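PDB 2XGR: SPD1 nuclease from Streptococcus pyogenes, which probably hydrolyses nucleic acids as a secreted, metal-dependent, prophage-encoded DNase of the non-specific endonuclease family. Local coordinates for residues Asn136-Thr141 and Val183-Ser188; Ser150-Ser155 and Gly159-Glu164; Ser217-Ile222 and Val230-Ser235. All coordinates share one frame; numbering follows the deposited sequence. Where two conformers were deposited one is given.

In the fold
Contacts 1 and 3 each reach the large antiparallel sheet, and contact 2 lies at the start of helix 160-173, which packs on it. Centres lie about 16 Å apart for contacts 1 and 2, about 14 Å for 1 and 3, about 13 Å for 2 and 3. Contact 1 meets contact 3 through two probable hydrogen bonds: Thr141 OG1 lies 2.8 Å from Ser235 O, and Ala139 O lies 2.9 Å from Asn234 ND2. Contact 2 reaches contact 3 where Tyr163 OH stands 3.0 Å from Ser217 OG, and contact 1 by packing of Met160 SD on Met140 CE at 4.0 Å. Contact 1 joins what is probably the nuclease finger, through 136-141, to the large sheet.

Contact 1: Asn136-Thr141 and Val183-Ser188; sequences NLVAMT and VTPIYS
Val138 meets Pro185 and Tyr187 where strand 137-139 leans on strand 178-186 of the large antiparallel sheet. Strand 137-139 pairs antiparallel with strand 119-121, and Thr141 then takes the N-cap position of helix 142-146. This order of two strands and a helix, in a protein of the His-Me finger clan, is consistent with the beta-beta-alpha finger of these nucleases.

The two strands are not hydrogen-bonded to each other: the nearest CA atoms, Val138 and Pro185, are 7.6 Å apart, and side chains span the gap. Val138 uses a single methyl. With chi1 at -60°, CG1 lies anti to the carbonyl carbon and is carried to the other strand, whereas CG2 turns back along its own segment to within 3.7 Å of Met140 CE. CG1 approaches the proline ring obliquely, 3.9 Å from Pro185 CB and almost equally near Pro185 CG. The tyrosine comes from a second direction, and the lines from CG1 to Pro185 CB and to Tyr187 OH open at about 61°.

Ile197 of the neighbouring strand 196-204 touches both Val138 and Pro185, and Leu122 also packs on Val138, so the valine side chain lies in an apolar, buried setting. The phenol is committed elsewhere: its hydroxyl is hydrogen-bonded to Ala73 O, and its ring receives a cation-pi contact from Arg72. That oxygen also borders both apolar partners, with Tyr187 OH 3.5 Å from Val138 CG1 and 3.5 Å from Pro185 CG.

Contact 2: Ser150-Ser155 and Gly159-Glu164; sequences SGANDS and GMLYYE
Leu161, in the first turn of helix 160-173, reaches the loop that precedes the helix and packs against Ala152 and Asp154. Its CG is anti to the backbone N (chi1 -179°), which aims the branch at the loop. CD2 then lies 3.8 Å from Ala152 CB, while Leu161 CG is 3.8 Å from Asp154 CB. The aspartate meets the leucine mainly through its methylene. With chi1 at 72°, its carboxylate is swung away from the leucine, and OD2 is hydrogen-bonded to Tyr35 OH.

Tyr162 faces the next part of the loop. Its ring puts Tyr162 CD1 3.3 Å from Asp154 O, which approaches obliquely; Ser155 O comes to the ring edge, near its plane, 3.7 Å from CD1. The same Asp154 O receives a CA-H...O contact from Tyr162 CA, at 3.4 Å, and a hydrogen bond from Arg166 NH1, whose cation also lies against the Tyr162 ring.

No direct hydrogen bond joins the two segments. A water bridges them instead, donating to Asn153 O at 2.9 Å and accepting from Tyr162 N at 3.1 Å. The loop is shaped locally by an Asx turn, in which Ser155 N donates to Asn153 OD1 over 3.1 Å, from above the amide's carbonyl plane.

The chemistry implies a seam of mixed character: apolar carbons at Leu161, and at the helix start a water that serves an amide whose bond to Gly159 O is weak, with Asp154 O receiving both a guanidinium N-H and the CA-H of Tyr162.

Contact 3: Ser217-Ile222 and Val230-Ser235; sequences SNKESI and VILENS
Side-chain packing of Lys219 and Glu220 on Val230 and Leu232, supplemented by two water bridges, joins the turn at 217-220 to strand 228-233 of the large sheet. The contact is partly buried and contains no direct hydrogen bond between its segments.

The two methyls of Val230 meet different side chains. CG1, anti to the backbone N (chi1 167°), meets Lys219 CB at 4.0 Å, and CG2 lies 3.7 Å from Glu220 CG, the two side chains crossing at a slant. Farther along, the lysine's alkyl chain passes Leu232 at about a right angle, bringing Lys219 CD within 3.7 Å of Leu232 CD2. The chain bends at its end (chi4 -75°), and a water spans the remaining gap, accepting from Lys219 NZ and donating to Ile231 O. A second water takes the place of a backbone bond, donating to Lys219 O at 2.7 Å and accepting from Ile231 N at 2.9 Å. Both peptide groups flanking the side chain of Ile231 are thus tied to the turn through solvent.

The turn is braced from within. Lys219 N donates to Ser217 OG at 3.0 Å, an ST turn, and Ser217 N donates to Glu220 OE1 at 3.1 Å from above the carboxylate plane. The other oxygen, Glu220 OE2, is bonded to Tyr201 OH and Leu215 N, so this carboxylate has partners on three residues.

Backbone pairing of Ser221 with Thr229 follows directly. The arrangement is that of a beta hairpin, strands 221-222 and 228-233, whose shorter arm is entered through a type I beta turn.

Contact 1: Asn136-Thr141 and Val183-Ser188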
ATOM      1  N   ASN A 136       9.428   6.710  -2.120  1.00 11.17           N
ATOM      2  CA  ASN A 136       8.157   5.995  -2.374  1.00 11.12           C
ATOM      3  C   ASN A 136       8.238   5.035  -3.569  1.00 10.82           C
ATOM      4  O   ASN A 136       7.221   4.598  -4.132  1.00  9.35           O
ATOM      5  CB  ASN A 136       7.050   7.044  -2.604  1.00  9.78           C
ATOM      6  CG  ASN A 136       5.663   6.431  -2.533  1.00  9.50           C
ATOM      7  OD1 ASN A 136       5.371   5.730  -1.554  1.00  6.61           O
ATOM      8  ND2 ASN A 136       4.819   6.579  -3.637  1.00 10.55           N
ATOM      9  N   LEU A 137       9.459   4.592  -3.950  1.00  9.88           N
ATOM     10  CA  LEU A 137       9.605   3.702  -5.091  1.00  9.62           C
ATOM     11  C   LEU A 137      10.512   2.519  -4.724  1.00  8.82           C
ATOM     12  O   LEU A 137      11.531   2.742  -4.066  1.00 12.01           O
ATOM     13  CB  LEU A 137      10.265   4.438  -6.285  1.00 10.94           C
ATOM     14  CG  LEU A 137       9.395   5.523  -6.955  1.00 13.60           C
ATOM     15  CD1 LEU A 137      10.213   6.391  -7.919  1.00 14.72           C
ATOM     16  CD2 LEU A 137       8.206   4.854  -7.677  1.00 11.34           C
ATOM     17  N   VAL A 138      10.179   1.332  -5.204  1.00  9.40           N
ATOM     18  CA  VAL A 138      11.052   0.135  -5.170  1.00 11.80           C
ATOM     19  C   VAL A 138      10.950  -0.618  -6.495  1.00 12.32           C
ATOM     20  O   VAL A 138       9.911  -0.597  -7.190  1.00  9.74           O
ATOM     21  CB  VAL A 138      10.690  -0.806  -3.996  1.00 11.82           C
ATOM     22  CG1 VAL A 138      10.853  -0.078  -2.648  1.00  9.31           C
ATOM     23  CG2 VAL A 138       9.247  -1.330  -4.147  1.00 10.91           C
ATOM     24  N   ALA A 139      12.004  -1.378  -6.825  1.00 12.61           N
ATOM     25  CA  ALA A 139      11.959  -2.277  -7.936  1.00 13.34           C
ATOM     26  C   ALA A 139      10.830  -3.266  -7.706  1.00 12.93           C
ATOM     27  O   ALA A 139      10.793  -3.922  -6.665  1.00 12.17           O
ATOM     28  CB  ALA A 139      13.287  -3.040  -7.991  1.00 11.87           C
ATOM     29  N   MET A 140       9.930  -3.438  -8.676  1.00 11.91           N
ATOM     30  CA  MET A 140       8.744  -4.202  -8.451  1.00 11.65           C
ATOM     31  C   MET A 140       8.377  -4.944  -9.744  1.00 12.15           C
ATOM     32  O   MET A 140       8.479  -4.344 -10.842  1.00 12.35           O
ATOM     33  CB  MET A 140       7.597  -3.195  -8.096  1.00 12.20           C
ATOM     34  CG  MET A 140       6.425  -3.876  -7.579  1.00 11.28           C
ATOM     35  SD  MET A 140       5.181  -2.630  -7.081  1.00 12.56           S
ATOM     36  CE  MET A 140       5.852  -1.972  -5.548  1.00 11.40           C
ATOM     37  N   THR A 141       7.933  -6.189  -9.619  1.00 10.79           N
ATOM     38  CA  THR A 141       7.320  -6.884 -10.758  1.00 11.64           C
ATOM     39  C   THR A 141       6.003  -6.246 -11.175  1.00 13.79           C
ATOM     40  O   THR A 141       5.298  -5.649 -10.368  1.00 11.29           O
ATOM     41  CB  THR A 141       7.089  -8.375 -10.535  1.00 12.31           C
ATOM     42  OG1 THR A 141       6.093  -8.597  -9.533  1.00 12.26           O
ATOM     43  CG2 THR A 141       8.458  -9.102 -10.134  1.00 12.83           C
ATOM     44  N   VAL A 183       2.976   1.303   3.647  1.00  6.47           N
ATOM     45  CA  VAL A 183       3.531   0.284   2.756  1.00  6.29           C
ATOM     46  C   VAL A 183       5.030   0.181   3.054  1.00  5.81           C
ATOM     47  O   VAL A 183       5.783   1.161   2.990  1.00  5.86           O
ATOM     48  CB  VAL A 183       3.258   0.646   1.255  1.00  8.13           C
ATOM     49  CG1 VAL A 183       3.878  -0.458   0.336  1.00  7.52           C
ATOM     50  CG2 VAL A 183       1.702   0.786   1.054  1.00  8.75           C
ATOM     51  N   THR A 184       5.444  -1.021   3.435  1.00  5.60           N
ATOM     52  CA  THR A 184       6.886  -1.255   3.854  1.00  5.55           C
ATOM     53  C   THR A 184       7.532  -2.357   3.035  1.00  5.89           C
ATOM     54  O   THR A 184       7.032  -3.524   3.044  1.00  7.34           O
ATOM     55  CB  THR A 184       6.939  -1.677   5.361  1.00  8.14           C
ATOM     56  OG1 THR A 184       6.211  -0.764   6.198  1.00  7.21           O
ATOM     57  CG2 THR A 184       8.390  -1.870   5.848  1.00  6.04           C
ATOM     58  N   PRO A 185       8.612  -2.033   2.301  1.00  6.17           N
ATOM     59  CA  PRO A 185       9.330  -3.064   1.558  1.00  6.52           C
ATOM     60  C   PRO A 185      10.181  -3.854   2.555  1.00  8.90           C
ATOM     61  O   PRO A 185      10.706  -3.247   3.508  1.00  8.55           O
ATOM     62  CB  PRO A 185      10.171  -2.265   0.550  1.00  6.00           C
ATOM     63  CG  PRO A 185      10.457  -0.888   1.233  1.00  7.18           C
ATOM     64  CD  PRO A 185       9.141  -0.677   2.081  1.00  7.62           C
ATOM     65  N   ILE A 186      10.271  -5.160   2.316  1.00  6.68           N
ATOM     66  CA  ILE A 186      11.047  -6.056   3.173  1.00  8.59           C
ATOM     67  C   ILE A 186      12.257  -6.558   2.374  1.00  6.98           C
ATOM     68  O   ILE A 186      12.104  -7.242   1.349  1.00 10.84           O
ATOM     69  CB  ILE A 186      10.163  -7.266   3.611  1.00 10.64           C
ATOM     70  CG1 ILE A 186       8.781  -6.837   4.225  1.00  9.96           C
ATOM     71  CG2 ILE A 186      10.908  -8.184   4.623  1.00 14.17           C
ATOM     72  CD1 ILE A 186       8.916  -5.946   5.406  1.00 13.05           C
ATOM     73  N   TYR A 187      13.474  -6.277   2.894  1.00  9.46           N
ATOM     74  CA  TYR A 187      14.700  -6.643   2.123  1.00  8.95           C
ATOM     75  C   TYR A 187      15.429  -7.743   2.902  1.00 10.47           C
ATOM     76  O   TYR A 187      15.286  -7.856   4.143  1.00 11.07           O
ATOM     77  CB  TYR A 187      15.674  -5.479   1.986  1.00 11.14           C
ATOM     78  CG  TYR A 187      15.084  -4.236   1.292  1.00  8.98           C
ATOM     79  CD1 TYR A 187      15.051  -4.155  -0.101  1.00 11.29           C
ATOM     80  CD2 TYR A 187      14.570  -3.189   2.066  1.00  9.99           C
ATOM     81  CE1 TYR A 187      14.496  -3.025  -0.711  1.00  7.75           C
ATOM     82  CE2 TYR A 187      14.049  -2.044   1.494  1.00  7.82           C
ATOM     83  CZ  TYR A 187      14.028  -1.977   0.069  1.00  6.71           C
ATOM     84  OH  TYR A 187      13.506  -0.828  -0.526  1.00  7.58           O
ATOM     85  N   SER A 188      16.229  -8.486   2.159  1.00 11.90           N
ATOM     86  CA  SER A 188      17.187  -9.397   2.733  1.00 11.32           C
ATOM     87  C   SER A 188      18.566  -8.907   2.408  1.00 10.73           C
ATOM     88  O   SER A 188      18.889  -8.652   1.232  1.00 12.30           O
ATOM     89  CB  SER A 188      17.016 -10.801   2.127  1.00 14.25           C
ATOM     90  OG  SER A 188      18.217 -11.599   2.433  1.00 19.49           O
TER

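Contact 2: Ser150-Ser155 and Gly159-Glu164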
ATOM      1  N   SER A 150       0.981  -7.905 -18.235  1.00 23.02           N
ATOM      2  CA  SER A 150       0.738  -6.725 -19.036  1.00 24.36           C
ATOM      3  C   SER A 150      -0.617  -6.170 -18.657  1.00 22.73           C
ATOM      4  O   SER A 150      -1.547  -6.937 -18.388  1.00 22.14           O
ATOM      5  CB  SER A 150       0.765  -7.082 -20.534  1.00 26.16           C
ATOM      6  OG  SER A 150      -0.346  -7.897 -20.856  1.00 32.85           O
ATOM      7  N   GLY A 151      -0.688  -4.863 -18.476  1.00 21.38           N
ATOM      8  CA  GLY A 151      -1.971  -4.273 -18.174  1.00 18.63           C
ATOM      9  C   GLY A 151      -2.223  -4.359 -16.688  1.00 16.35           C
ATOM     10  O   GLY A 151      -1.293  -4.205 -15.910  1.00 16.88           O
ATOM     11  N   ALA A 152      -3.496  -4.431 -16.316  1.00 12.30           N
ATOM     12  CA  ALA A 152      -3.872  -4.237 -14.899  1.00 12.67           C
ATOM     13  C   ALA A 152      -5.017  -5.221 -14.591  1.00 13.10           C
ATOM     14  O   ALA A 152      -5.896  -5.460 -15.439  1.00 12.42           O
ATOM     15  CB  ALA A 152      -4.325  -2.833 -14.671  1.00 12.79           C
ATOM     16  N   ASN A 153      -4.977  -5.871 -13.421  1.00  9.17           N
ATOM     17  CA  ASN A 153      -6.000  -6.780 -13.046  1.00  8.09           C
ATOM     18  C   ASN A 153      -6.313  -6.555 -11.580  1.00  8.40           C
ATOM     19  O   ASN A 153      -5.610  -7.115 -10.695  1.00  8.31           O
ATOM     20  CB  ASN A 153      -5.572  -8.249 -13.284  1.00  9.35           C
ATOM     21  CG  ASN A 153      -6.675  -9.218 -12.992  1.00 10.98           C
ATOM     22  OD1 ASN A 153      -7.779  -8.823 -12.586  1.00 13.28           O
ATOM     23  ND2 ASN A 153      -6.409 -10.514 -13.222  1.00 12.43           N
ATOM     24  N   ASP A 154      -7.303  -5.728 -11.295  1.00  8.56           N
ATOM     25  CA  ASP A 154      -7.592  -5.430  -9.866  1.00  9.41           C
ATOM     26  C   ASP A 154      -8.369  -6.569  -9.166  1.00  9.93           C
ATOM     27  O   ASP A 154      -8.680  -6.445  -8.013  1.00 11.18           O
ATOM     28  CB  ASP A 154      -8.298  -4.064  -9.680  1.00 10.37           C
ATOM     29  CG  ASP A 154      -9.743  -4.071 -10.159  1.00 16.28           C
ATOM     30  OD1 ASP A 154     -10.253  -5.141 -10.629  1.00 15.19           O
ATOM     31  OD2 ASP A 154     -10.351  -2.967 -10.096  1.00 16.60           O
ATOM     32  N   SER A 155      -8.642  -7.681  -9.877  1.00  8.52           N
ATOM     33  CA  SER A 155      -9.165  -8.905  -9.255  0.50  9.95           C
ATOM     34  C   SER A 155      -8.102  -9.797  -8.623  1.00  9.90           C
ATOM     35  O   SER A 155      -8.439 -10.759  -7.916  1.00 10.42           O
ATOM     36  CB  SER A 155      -9.965  -9.743 -10.267  0.50 12.09           C
ATOM     37  OG  SER A 155     -10.935  -8.943 -10.934  0.50 13.59           O
ATOM     38  N   GLY A 159      -1.621  -8.830  -6.368  1.00 10.03           N
ATOM     39  CA  GLY A 159      -1.121  -7.527  -6.753  1.00  8.04           C
ATOM     40  C   GLY A 159      -1.598  -6.403  -5.827  1.00  7.07           C
ATOM     41  O   GLY A 159      -2.642  -6.508  -5.209  1.00  6.88           O
ATOM     42  N   MET A 160      -0.836  -5.316  -5.768  0.50  6.53           N
ATOM     43  CA  MET A 160      -1.160  -4.172  -4.882  0.50  7.33           C
ATOM     44  C   MET A 160      -2.468  -3.520  -5.302  0.50  6.04           C
ATOM     45  O   MET A 160      -3.231  -3.042  -4.472  0.50  5.49           O
ATOM     46  CB  MET A 160      -0.074  -3.105  -5.014  0.50  5.09           C
ATOM     47  CG  MET A 160       1.325  -3.705  -5.015  0.50  9.54           C
ATOM     48  SD  MET A 160       2.368  -2.831  -3.885  0.50 17.89           S
ATOM     49  CE  MET A 160       1.696  -3.741  -2.552  0.50  7.22           C
ATOM     50  N   LEU A 161      -2.690  -3.470  -6.609  1.00  5.51           N
ATOM     51  CA  LEU A 161      -3.875  -2.736  -7.124  1.00  4.39           C
ATOM     52  C   LEU A 161      -5.197  -3.262  -6.549  1.00  4.74           C
ATOM     53  O   LEU A 161      -6.101  -2.481  -6.239  1.00  7.31           O
ATOM     54  CB  LEU A 161      -3.877  -2.850  -8.694  1.00  4.81           C
ATOM     55  CG  LEU A 161      -5.016  -2.146  -9.432  1.00  5.33           C
ATOM     56  CD1 LEU A 161      -4.912  -0.623  -9.251  1.00  6.47           C
ATOM     57  CD2 LEU A 161      -4.946  -2.570 -10.917  1.00  6.60           C
ATOM     58  N   TYR A 162      -5.298  -4.583  -6.343  1.00  6.25           N
ATOM     59  CA  TYR A 162      -6.486  -5.203  -5.758  1.00  8.14           C
ATOM     60  C   TYR A 162      -6.803  -4.491  -4.453  1.00  7.33           C
ATOM     61  O   TYR A 162      -7.970  -4.110  -4.175  1.00  6.87           O
ATOM     62  CB  TYR A 162      -6.128  -6.714  -5.433  1.00  7.78           C
ATOM     63  CG  TYR A 162      -7.204  -7.417  -4.632  1.00  9.30           C
ATOM     64  CD1 TYR A 162      -8.161  -8.227  -5.274  1.00 11.33           C
ATOM     65  CD2 TYR A 162      -7.328  -7.225  -3.248  1.00  7.36           C
ATOM     66  CE1 TYR A 162      -9.134  -8.882  -4.572  1.00 11.54           C
ATOM     67  CE2 TYR A 162      -8.356  -7.843  -2.542  1.00  9.15           C
ATOM     68  CZ  TYR A 162      -9.252  -8.677  -3.240  1.00 14.38           C
ATOM     69  OH  TYR A 162     -10.305  -9.264  -2.557  1.00 12.31           O
ATOM     70  N   TYR A 163      -5.779  -4.278  -3.640  1.00  5.92           N
ATOM     71  CA  TYR A 163      -6.028  -3.749  -2.273  1.00  4.91           C
ATOM     72  C   TYR A 163      -6.286  -2.229  -2.348  1.00  4.48           C
ATOM     73  O   TYR A 163      -7.210  -1.699  -1.706  1.00  6.47           O
ATOM     74  CB  TYR A 163      -4.784  -3.991  -1.363  1.00  6.74           C
ATOM     75  CG  TYR A 163      -4.595  -5.486  -1.216  1.00  5.04           C
ATOM     76  CD1 TYR A 163      -5.289  -6.218  -0.237  1.00  7.32           C
ATOM     77  CD2 TYR A 163      -3.837  -6.148  -2.154  1.00  3.77           C
ATOM     78  CE1 TYR A 163      -5.218  -7.626  -0.214  1.00  7.52           C
ATOM     79  CE2 TYR A 163      -3.720  -7.591  -2.134  1.00  5.31           C
ATOM     80  CZ  TYR A 163      -4.424  -8.304  -1.140  1.00  5.88           C
ATOM     81  OH  TYR A 163      -4.325  -9.676  -1.190  1.00  6.49           O
ATOM     82  N   GLU A 164      -5.446  -1.505  -3.094  1.00  5.57           N
ATOM     83  CA  GLU A 164      -5.575  -0.045  -3.148  1.00  5.81           C
ATOM     84  C   GLU A 164      -6.890   0.405  -3.806  1.00  4.80           C
ATOM     85  O   GLU A 164      -7.520   1.309  -3.301  1.00  5.87           O
ATOM     86  CB  GLU A 164      -4.385   0.553  -3.903  1.00  4.31           C
ATOM     87  CG  GLU A 164      -3.098   0.433  -3.019  1.00  6.16           C
ATOM     88  CD  GLU A 164      -1.898   1.172  -3.640  1.00  5.39           C
ATOM     89  OE1 GLU A 164      -0.946   1.407  -2.849  1.00  6.23           O
ATOM     90  OE2 GLU A 164      -1.931   1.502  -4.859  1.00  8.15           O
TER
HETATM   91  O   HOH W   1      -3.988  -6.615  -8.346  1.00  8.53           O

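Contact 3: Ser217-Ile222 and Val230-Ser235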
ATOM      1  N   SER A 217      -9.854 -10.517   0.992  1.00  9.17           N
ATOM      2  CA  SER A 217      -8.782 -11.343   0.491  1.00  9.72           C
ATOM      3  C   SER A 217      -8.446 -12.394   1.578  1.00 14.22           C
ATOM      4  O   SER A 217      -8.326 -12.010   2.755  1.00 16.01           O
ATOM      5  CB  SER A 217      -7.598 -10.383   0.318  1.00 10.36           C
ATOM      6  OG  SER A 217      -6.428 -11.041   0.366  1.00 17.60           O
ATOM      7  N   ASN A 218      -7.919 -13.534   1.155  1.00 12.43           N
ATOM      8  CA  ASN A 218      -7.475 -14.543   2.147  1.00 13.63           C
ATOM      9  C   ASN A 218      -6.107 -14.198   2.799  1.00 13.30           C
ATOM     10  O   ASN A 218      -5.670 -14.925   3.692  1.00 15.13           O
ATOM     11  CB  ASN A 218      -7.301 -15.912   1.454  1.00 13.32           C
ATOM     12  CG  ASN A 218      -8.585 -16.488   0.991  1.00 26.62           C
ATOM     13  OD1 ASN A 218      -9.645 -16.318   1.616  1.00 21.96           O
ATOM     14  ND2 ASN A 218      -8.535 -17.132  -0.163  1.00 29.72           N
ATOM     15  N   LYS A 219      -5.520 -13.060   2.430  1.00  9.31           N
ATOM     16  CA  LYS A 219      -4.191 -12.676   2.904  1.00  9.16           C
ATOM     17  C   LYS A 219      -4.255 -11.674   4.082  1.00 10.35           C
ATOM     18  O   LYS A 219      -3.200 -11.306   4.590  1.00 12.55           O
ATOM     19  CB  LYS A 219      -3.399 -12.048   1.746  1.00  8.55           C
ATOM     20  CG  LYS A 219      -3.120 -12.994   0.614  1.00 13.76           C
ATOM     21  CD  LYS A 219      -2.111 -12.374  -0.376  1.00 15.19           C
ATOM     22  CE  LYS A 219      -2.032 -13.191  -1.633  1.00 19.44           C
ATOM     23  NZ  LYS A 219      -1.233 -14.390  -1.230  1.00 20.82           N
ATOM     24  N   GLU A 220      -5.445 -11.262   4.498  1.00  8.43           N
ATOM     25  CA  GLU A 220      -5.565 -10.166   5.484  1.00  7.43           C
ATOM     26  C   GLU A 220      -5.349 -10.710   6.885  1.00 10.46           C
ATOM     27  O   GLU A 220      -6.100 -11.609   7.303  1.00 12.99           O
ATOM     28  CB  GLU A 220      -6.919  -9.544   5.401  1.00  9.39           C
ATOM     29  CG  GLU A 220      -7.033  -8.832   3.994  1.00 13.15           C
ATOM     30  CD  GLU A 220      -8.409  -8.241   3.839  1.00 14.67           C
ATOM     31  OE1 GLU A 220      -9.401  -8.981   3.618  1.00 18.39           O
ATOM     32  OE2 GLU A 220      -8.566  -7.047   4.112  1.00 10.36           O
ATOM     33  N   SER A 221      -4.378 -10.151   7.593  1.00  8.26           N
ATOM     34  CA  SER A 221      -4.067 -10.624   8.942  1.00 10.58           C
ATOM     35  C   SER A 221      -4.323  -9.438   9.856  1.00 11.65           C
ATOM     36  O   SER A 221      -3.716  -8.385   9.678  1.00 10.74           O
ATOM     37  CB  SER A 221      -2.608 -11.097   9.028  1.00 12.04           C
ATOM     38  OG  SER A 221      -2.235 -11.371  10.404  1.00 14.74           O
ATOM     39  N   ILE A 222      -5.126  -9.645  10.892  1.00  7.83           N
ATOM     40  CA  ILE A 222      -5.586  -8.571  11.745  1.00  9.51           C
ATOM     41  C   ILE A 222      -4.878  -8.700  13.076  1.00  8.62           C
ATOM     42  O   ILE A 222      -4.681  -9.810  13.548  1.00 10.01           O
ATOM     43  CB  ILE A 222      -7.090  -8.680  11.958  1.00 13.67           C
ATOM     44  CG1 ILE A 222      -7.780  -8.676  10.579  1.00 14.82           C
ATOM     45  CG2 ILE A 222      -7.600  -7.498  12.704  1.00 13.17           C
ATOM     46  CD1 ILE A 222      -9.000  -9.639  10.560  1.00 25.41           C
ATOM     47  N   VAL A 230      -1.195  -7.134   5.084  1.00  6.79           N
ATOM     48  CA  VAL A 230      -1.182  -8.088   3.963  1.00  5.88           C
ATOM     49  C   VAL A 230       0.274  -8.149   3.504  1.00  7.34           C
ATOM     50  O   VAL A 230       0.912  -7.077   3.315  1.00  7.43           O
ATOM     51  CB  VAL A 230      -2.095  -7.513   2.806  1.00  5.19           C
ATOM     52  CG1 VAL A 230      -1.809  -8.345   1.573  1.00  8.06           C
ATOM     53  CG2 VAL A 230      -3.550  -7.668   3.235  1.00  8.12           C
ATOM     54  N   ILE A 231       0.849  -9.355   3.370  1.00  5.56           N
ATOM     55  CA  ILE A 231       2.249  -9.458   2.890  1.00  7.20           C
ATOM     56  C   ILE A 231       2.218 -10.043   1.482  1.00  7.90           C
ATOM     57  O   ILE A 231       1.687 -11.147   1.261  1.00  9.10           O
ATOM     58  CB  ILE A 231       3.132 -10.387   3.829  1.00  9.27           C
ATOM     59  CG1 ILE A 231       3.189  -9.784   5.223  1.00 15.13           C
ATOM     60  CG2 ILE A 231       4.562 -10.603   3.208  1.00 13.22           C
ATOM     61  CD1 ILE A 231       3.822 -10.705   6.298  1.00 23.61           C
ATOM     62  N   LEU A 232       2.691  -9.272   0.518  1.00  6.61           N
ATOM     63  CA  LEU A 232       2.717  -9.733  -0.865  1.00  7.04           C
ATOM     64  C   LEU A 232       4.114 -10.030  -1.313  1.00  8.50           C
ATOM     65  O   LEU A 232       5.066  -9.326  -0.935  1.00  8.94           O
ATOM     66  CB  LEU A 232       2.118  -8.649  -1.802  1.00  7.03           C
ATOM     67  CG  LEU A 232       0.674  -8.285  -1.494  1.00  9.90           C
ATOM     68  CD1 LEU A 232       0.145  -7.186  -2.507  1.00  8.73           C
ATOM     69  CD2 LEU A 232      -0.190  -9.519  -1.626  1.00  7.68           C
ATOM     70  N   GLU A 233       4.243 -11.067  -2.139  1.00  9.12           N
ATOM     71  CA  GLU A 233       5.558 -11.425  -2.674  1.00 10.55           C
ATOM     72  C   GLU A 233       5.912 -10.578  -3.871  1.00 10.55           C
ATOM     73  O   GLU A 233       5.070 -10.357  -4.773  1.00 10.78           O
ATOM     74  CB  GLU A 233       5.572 -12.956  -3.088  1.00 12.48           C
ATOM     75  CG  GLU A 233       5.279 -13.930  -1.976  1.00 18.34           C
ATOM     76  CD  GLU A 233       6.341 -13.970  -0.864  1.00 20.80           C
ATOM     77  OE1 GLU A 233       7.559 -13.836  -1.149  1.00 26.57           O
ATOM     78  OE2 GLU A 233       5.923 -14.078   0.321  1.00 27.44           O
ATOM     79  N   ASN A 234       7.168 -10.146  -3.943  1.00  9.08           N
ATOM     80  CA  ASN A 234       7.661  -9.393  -5.080  1.00  8.79           C
ATOM     81  C   ASN A 234       8.316 -10.419  -6.031  1.00 11.49           C
ATOM     82  O   ASN A 234       9.540 -10.646  -5.978  1.00 14.23           O
ATOM     83  CB  ASN A 234       8.651  -8.327  -4.653  1.00 10.94           C
ATOM     84  CG  ASN A 234       9.004  -7.343  -5.762  1.00 11.71           C
ATOM     85  OD1 ASN A 234       8.354  -7.318  -6.833  1.00 12.74           O
ATOM     86  ND2 ASN A 234       9.962  -6.467  -5.483  1.00 11.93           N
ATOM     87  N   SER A 235       7.468 -11.053  -6.844  1.00 11.20           N
ATOM     88  CA  SER A 235       7.850 -12.073  -7.824  1.00 12.28           C
ATOM     89  C   SER A 235       6.801 -12.084  -8.937  1.00 17.60           C
ATOM     90  O   SER A 235       5.798 -11.343  -8.865  1.00 16.18           O
ATOM     91  CB  SER A 235       7.920 -13.460  -7.123  1.00 14.09           C
ATOM     92  OG  SER A 235       6.658 -13.803  -6.591  1.00 18.45           O
TER
HETATM   93  O   HOH W   2      -0.555 -11.716   4.345  1.00 13.36           O
HETATM   94  O   HOH W   3       1.326 -13.498  -0.028  1.00 33.89           O